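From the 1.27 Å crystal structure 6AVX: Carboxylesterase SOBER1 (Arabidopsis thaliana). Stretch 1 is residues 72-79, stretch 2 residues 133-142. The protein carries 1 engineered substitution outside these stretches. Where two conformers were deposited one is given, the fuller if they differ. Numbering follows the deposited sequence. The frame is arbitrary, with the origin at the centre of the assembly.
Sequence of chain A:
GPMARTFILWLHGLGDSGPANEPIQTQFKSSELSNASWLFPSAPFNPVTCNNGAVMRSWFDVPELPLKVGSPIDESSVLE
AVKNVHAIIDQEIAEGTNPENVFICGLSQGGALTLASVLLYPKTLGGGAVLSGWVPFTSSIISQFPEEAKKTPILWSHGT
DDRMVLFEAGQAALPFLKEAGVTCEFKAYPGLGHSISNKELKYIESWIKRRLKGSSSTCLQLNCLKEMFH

Stretch 1 (72-79) PIDESSVL
Stretch 2 133-142: GWVPFTSSII

Packing of residues 72-79 against residues 133-142 in carboxylesterase SOBER1. The first stretch enters as an extended loop, Pro-72 (phi/psi -69/146) leading into Ile-73 (-135/-161) and Asp-74 (-167/103), then turns into a helix at Glu-75 that continues beyond Leu-79. The second runs as loop from Gly-133 to Thr-138 and closes into a 3-10 segment, 139-142, that also continues. Register is set at two points: the CA atoms of Ile-73 and Pro-136 lie 6.2 Å apart, those of Glu-75 and Phe-137 5.9 Å. It advances in the same sense in both stretches, 73 to 75 against 136 to 137. No direct hydrogen bond crosses the interface, which buries 410 Å² summed over both sides; apolar packing and one water join the stretches.

Ile-73 makes the most extensive contact. Its CA-to-CB bond points toward the second stretch, and chi1 of 49° (p) with chi2 of -179° (t) extends the longer branch over the backbone around Pro-136 and Phe-137: Ile-73 CD1 lies 3.4 Å from Phe-137 N, 3.5 Å from Pro-136 C and 3.9 Å from Val-135 O. The other branch approaches the indole, with Ile-73 CG2 4.1 Å from Trp-134 NE1 and 4.3 Å from Trp-134 CD1. Trp-134 adopts chi1 65° (p) and chi2 93°, its CA-to-CB bond likewise directed toward the first stretch; the methyl meets the ring obliquely.

The CA-to-CB bond of Asp-74 points away from the second stretch, and the residue serves its own helix as N-cap. With chi1 at -178° (t) and chi2 at -12°, Asp-74 OD1 accepts a weak capping bond from Ser-77 N (3.5 Å, N-H...O angle 161°), meeting an amide of the first turn that has no preceding helical carbonyl to bind. The helical backbone pairing begins with Val-78 N to Asp-74 O (3.2 Å) and Leu-79 N to Glu-75 O (2.9 Å).

Val-78, buried and in the t rotamer (chi1 179°), faces the second stretch one helical turn beyond Glu-75. Its CG2 packs 3.9 Å from Pro-136 CB and 3.7 Å from Pro-136 O. The proline ring is C-gamma endo, on a backbone of -95/24. Phe-137 (chi1 38°, p; chi2 38°), its CA-to-CB bond sideways, sits on a backbone of -158/169.

Glu-75 starts sideways, but chi1 -168° (t), chi2 -165° (t) and chi3 81° carry its carboxylate toward the 3-10 segment. There Glu-75 OE2 lies 4.0 Å from Ile-141 CD1, where Ile-141 has chi1 -167° (t) and chi2 68° (p), and 4.4 Å from Phe-137 CB. Glu-75 OE2 and Ser-140 OG are 3.9 Å apart, too far for a direct bond; a water bridges them, donating to Glu-75 OE2 at 2.7 Å and hydrogen-bonding Ser-140 OG at 2.8 Å. Ser-140 is p (chi1 66°), as is Thr-138 (73°), whose OG1 accepts from Ser-140 N at 3.1 Å (154°) and lies 2.8 Å from Ser-140 OG. The same turn is tied by Ile-141 N to Thr-138 O (3.3 Å) and Ile-142 N to Ser-139 O (3.1 Å).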

# COMPACT_ATOMS: atom_id res chain seq x y z
N PRO A 72 11.26 11.74 -9.22
CA PRO A 72 10.13 11.85 -10.16
C PRO A 72 9.19 10.66 -10.09
O PRO A 72 9.60 9.52 -9.86
CB PRO A 72 10.81 11.95 -11.53
CG PRO A 72 12.15 11.32 -11.34
CD PRO A 72 12.55 11.62 -9.93
N ILE A 73 7.90 10.95 -10.30
CA ILE A 73 6.80 9.97 -10.25
C ILE A 73 5.88 10.20 -11.45
O ILE A 73 6.29 10.82 -12.44
CB ILE A 73 6.09 10.05 -8.89
CG1 ILE A 73 5.76 11.51 -8.56
CG2 ILE A 73 6.97 9.44 -7.80
CD1 ILE A 73 5.06 11.72 -7.24
N ASP A 74 4.62 9.71 -11.41
CA ASP A 74 3.79 9.66 -12.64
C ASP A 74 2.32 9.39 -12.28
O ASP A 74 1.95 8.23 -12.09
CB ASP A 74 4.34 8.59 -13.56
CG ASP A 74 3.60 8.49 -14.87
OD1 ASP A 74 2.52 9.09 -15.01
OD2 ASP A 74 4.11 7.80 -15.79
N GLU A 75 1.47 10.44 -12.31
CA GLU A 75 0.12 10.39 -11.72
C GLU A 75 -0.90 9.63 -12.57
O GLU A 75 -1.71 8.87 -12.04
CB GLU A 75 -0.41 11.81 -11.42
CG GLU A 75 -1.67 11.79 -10.53
CD GLU A 75 -2.43 13.12 -10.49
OE1 GLU A 75 -3.21 13.39 -11.43
OE2 GLU A 75 -2.27 13.88 -9.51
N SER A 76 -0.95 9.88 -13.88
CA SER A 76 -1.89 9.15 -14.72
C SER A 76 -1.65 7.65 -14.61
O SER A 76 -2.60 6.85 -14.65
CB SER A 76 -1.75 9.61 -16.18
OG SER A 76 -0.40 9.53 -16.60
N SER A 77 -0.38 7.25 -14.50
CA SER A 77 -0.05 5.84 -14.37
C SER A 77 -0.54 5.29 -13.03
O SER A 77 -1.19 4.25 -13.00
CB SER A 77 1.44 5.62 -14.60
OG SER A 77 1.70 4.24 -14.73
N VAL A 78 -0.28 5.99 -11.94
CA VAL A 78 -0.81 5.59 -10.64
C VAL A 78 -2.34 5.49 -10.68
O VAL A 78 -2.92 4.56 -10.13
CB VAL A 78 -0.32 6.55 -9.54
CG1 VAL A 78 -0.89 6.15 -8.17
CG2 VAL A 78 1.18 6.60 -9.51
N LEU A 79 -3.02 6.41 -11.37
CA LEU A 79 -4.49 6.38 -11.38
C LEU A 79 -5.07 5.20 -12.17
O LEU A 79 -6.14 4.68 -11.82
CB LEU A 79 -5.06 7.71 -11.87
CG LEU A 79 -4.74 8.88 -10.96
CD1 LEU A 79 -5.31 10.17 -11.55
CD2 LEU A 79 -5.29 8.69 -9.54
N GLY A 133 6.93 1.96 1.22
CA GLY A 133 6.40 2.64 0.08
C GLY A 133 6.85 4.09 -0.03
O GLY A 133 7.84 4.52 0.57
N TRP A 134 6.10 4.84 -0.82
CA TRP A 134 6.36 6.26 -1.02
C TRP A 134 5.05 6.91 -1.42
O TRP A 134 4.07 6.24 -1.71
CB TRP A 134 7.44 6.49 -2.07
CG TRP A 134 7.09 6.04 -3.46
CD1 TRP A 134 6.54 6.81 -4.45
CD2 TRP A 134 7.33 4.76 -4.05
NE1 TRP A 134 6.40 6.08 -5.59
CE2 TRP A 134 6.90 4.82 -5.39
CE3 TRP A 134 7.89 3.57 -3.59
CZ2 TRP A 134 6.99 3.74 -6.26
CZ3 TRP A 134 8.00 2.50 -4.45
CH2 TRP A 134 7.56 2.60 -5.79
N VAL A 135 5.03 8.24 -1.42
CA VAL A 135 3.85 9.01 -1.81
C VAL A 135 3.88 9.17 -3.32
O VAL A 135 4.79 9.83 -3.84
CB VAL A 135 3.81 10.37 -1.11
CG1 VAL A 135 2.56 11.13 -1.51
CG2 VAL A 135 3.84 10.18 0.40
N PRO A 136 2.94 8.58 -4.07
CA PRO A 136 3.10 8.50 -5.52
C PRO A 136 2.42 9.62 -6.28
O PRO A 136 2.12 9.48 -7.47
CB PRO A 136 2.47 7.15 -5.86
CG PRO A 136 1.35 7.09 -4.93
CD PRO A 136 1.83 7.71 -3.64
N PHE A 137 2.19 10.74 -5.61
CA PHE A 137 1.59 11.90 -6.25
C PHE A 137 1.95 13.13 -5.43
O PHE A 137 2.51 13.03 -4.34
CB PHE A 137 0.08 11.72 -6.50
CG PHE A 137 -0.70 10.99 -5.41
CD1 PHE A 137 -0.42 11.18 -4.07
CD2 PHE A 137 -1.75 10.15 -5.75
CE1 PHE A 137 -1.17 10.52 -3.09
CE2 PHE A 137 -2.49 9.51 -4.79
CZ PHE A 137 -2.21 9.69 -3.46
N THR A 138 1.67 14.31 -6.00
CA THR A 138 1.92 15.57 -5.33
C THR A 138 0.69 15.99 -4.53
O THR A 138 -0.37 15.37 -4.60
CB THR A 138 2.25 16.69 -6.32
OG1 THR A 138 1.05 17.08 -6.99
CG2 THR A 138 3.32 16.27 -7.34
N SER A 139 0.82 17.09 -3.79
CA SER A 139 -0.30 17.61 -3.03
C SER A 139 -1.45 18.10 -3.91
O SER A 139 -2.53 18.35 -3.39
CB SER A 139 0.16 18.73 -2.12
OG SER A 139 0.72 19.75 -2.89
N SER A 140 -1.26 18.23 -5.23
CA SER A 140 -2.36 18.63 -6.11
C SER A 140 -3.53 17.66 -6.03
O SER A 140 -4.67 18.07 -6.30
CB SER A 140 -1.89 18.73 -7.57
OG SER A 140 -1.51 17.48 -8.08
N ILE A 141 -3.31 16.41 -5.64
CA ILE A 141 -4.38 15.42 -5.59
C ILE A 141 -5.21 15.51 -4.31
O ILE A 141 -6.29 14.93 -4.26
CB ILE A 141 -3.80 14.00 -5.74
CG1 ILE A 141 -4.88 12.96 -6.02
CG2 ILE A 141 -3.08 13.57 -4.48
CD1 ILE A 141 -5.50 13.10 -7.33
N ILE A 142 -4.70 16.16 -3.27
CA ILE A 142 -5.33 16.08 -1.96
C ILE A 142 -6.77 16.57 -2.01
O ILE A 142 -7.64 16.04 -1.31
CB ILE A 142 -4.49 16.84 -0.91
CG1 ILE A 142 -3.19 16.07 -0.63
CG2 ILE A 142 -5.29 17.06 0.38
CD1 ILE A 142 -2.20 16.80 0.26
O HOH W 1 -3.63 16.19 -9.30